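Sulfhydryl oxidase 1 (Homo sapiens, PDB 3LLK) oxidises thiols to disulfides with the help of bound FAD, probably passing the electrons to molecular oxygen as sulfhydryl oxidases of the Erv family do. Local coordinates at residues V43-K46 against K47-V51. Sequence-based numbering, arbitrary orientation.
Sequences VALK and KFVAV
Leu45 and Val49 lie side by side, one helical turn apart. The CD1 methyl of Leu45 is 3.7 Å from CG2 of Val49. The same CG2 also rests 3.2 Å from the backbone O of Leu45. Lys47 runs alongside Val43 in the same manner, with its CE 3.7 Å from CG1 of Val43. Chi1 of Lys47 (-75°) sets CG beside its own backbone N, and the chain then runs extended back to CG1 of Val43. Backbone bonds of the alpha-helical i to i+4 pattern fix the spacing. Lys47 N donates to Val43 O at 2.9 Å, and Val49 N to Leu45 O at 2.9 Å. Phe48 N and Ala50 N bond likewise to the carbonyls of Ala44 and Lys46. Lys46 also extends back toward the start of the helix, on a different side from Lys47, and its NZ makes a weak hydrogen bond to Gln76 O. All of this lies within helix 39-55, in the FAD-dependent sulfhydryl oxidase family region. The Phe48 side chain, about 10 Å from the bound FAD, meets the ring of Tyr157 and packs on Phe126 and Leu129 of helix 118-134. Ala44 and Leu45 touch helix 150-161, while Val49 and Ala50 pack on helix 60-75.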
loop_
_atom_site.group_PDB
_atom_site.type_symbol
_atom_site.label_atom_id
_atom_site.label_comp_id
_atom_site.label_asym_id
_atom_site.label_seq_id
_atom_site.Cartn_x
_atom_site.Cartn_y
_atom_site.Cartn_z
ATOM N N VAL A 43 -4.405 -2.643 -17.654
ATOM C CA VAL A 43 -4.123 -3.990 -17.165
ATOM C C VAL A 43 -3.642 -3.891 -15.707
ATOM O O VAL A 43 -4.077 -4.651 -14.843
ATOM C CB VAL A 43 -3.022 -4.684 -18.015
ATOM C CG1 VAL A 43 -2.706 -6.082 -17.439
ATOM C CG2 VAL A 43 -3.486 -4.804 -19.470
ATOM N N ALA A 44 -2.752 -2.941 -15.443
ATOM C CA ALA A 44 -2.221 -2.745 -14.100
ATOM C C ALA A 44 -3.350 -2.411 -13.121
ATOM O O ALA A 44 -3.374 -2.914 -11.996
ATOM C CB ALA A 44 -1.162 -1.627 -14.107
ATOM N N LEU A 45 -4.291 -1.572 -13.556
ATOM C CA LEU A 45 -5.418 -1.187 -12.714
ATOM C C LEU A 45 -6.276 -2.404 -12.375
ATOM O O LEU A 45 -6.672 -2.589 -11.224
ATOM C CB LEU A 45 -6.278 -0.134 -13.415
ATOM C CG LEU A 45 -7.579 0.279 -12.722
ATOM C CD1 LEU A 45 -7.304 0.697 -11.287
ATOM C CD2 LEU A 45 -8.218 1.432 -13.477
ATOM N N LYS A 46 -6.552 -3.234 -13.380
ATOM C CA LYS A 46 -7.370 -4.420 -13.186
ATOM C C LYS A 46 -6.697 -5.438 -12.272
ATOM O O LYS A 46 -7.364 -6.091 -11.473
ATOM C CB LYS A 46 -7.698 -5.073 -14.535
ATOM C CG LYS A 46 -8.569 -4.215 -15.443
ATOM C CD LYS A 46 -8.912 -4.948 -16.739
ATOM C CE LYS A 46 -9.829 -4.112 -17.624
ATOM N NZ LYS A 46 -10.217 -4.843 -18.865
ATOM N N LYS A 47 -5.380 -5.572 -12.383
ATOM C CA LYS A 47 -4.665 -6.526 -11.544
ATOM C C LYS A 47 -4.636 -6.038 -10.101
ATOM O O LYS A 47 -4.754 -6.836 -9.174
ATOM C CB LYS A 47 -3.235 -6.736 -12.056
ATOM C CG LYS A 47 -3.153 -7.603 -13.305
ATOM C CD LYS A 47 -1.726 -7.800 -13.779
ATOM C CE LYS A 47 -1.681 -8.678 -15.029
ATOM N NZ LYS A 47 -0.323 -8.731 -15.654
ATOM N N PHE A 48 -4.479 -4.728 -9.913
ATOM C CA PHE A 48 -4.439 -4.166 -8.563
ATOM C C PHE A 48 -5.820 -4.225 -7.902
ATOM O O PHE A 48 -5.925 -4.534 -6.721
ATOM C CB PHE A 48 -3.934 -2.714 -8.593
ATOM C CG PHE A 48 -3.661 -2.142 -7.230
ATOM C CD1 PHE A 48 -2.568 -2.576 -6.483
ATOM C CD2 PHE A 48 -4.503 -1.173 -6.686
ATOM C CE1 PHE A 48 -2.316 -2.053 -5.211
ATOM C CE2 PHE A 48 -4.257 -0.646 -5.420
ATOM C CZ PHE A 48 -3.162 -1.087 -4.680
ATOM N N VAL A 49 -6.872 -3.922 -8.662
ATOM C CA VAL A 49 -8.227 -3.968 -8.119
ATOM C C VAL A 49 -8.575 -5.416 -7.772
ATOM O O VAL A 49 -9.249 -5.665 -6.777
ATOM C CB VAL A 49 -9.274 -3.389 -9.115
ATOM C CG1 VAL A 49 -10.677 -3.660 -8.630
ATOM C CG2 VAL A 49 -9.075 -1.889 -9.249
ATOM N N ALA A 50 -8.107 -6.363 -8.590
ATOM C CA ALA A 50 -8.348 -7.779 -8.327
ATOM C C ALA A 50 -7.691 -8.112 -6.992
ATOM O O ALA A 50 -8.263 -8.830 -6.169
ATOM C CB ALA A 50 -7.749 -8.650 -9.438
ATOM N N VAL A 51 -6.487 -7.587 -6.779
ATOM C CA VAL A 51 -5.760 -7.816 -5.529
ATOM C C VAL A 51 -6.515 -7.201 -4.344
ATOM O O VAL A 51 -6.643 -7.826 -3.287
ATOM C CB VAL A 51 -4.322 -7.241 -5.606
ATOM C CG1 VAL A 51 -3.686 -7.201 -4.229
ATOM C CG2 VAL A 51 -3.472 -8.108 -6.530
#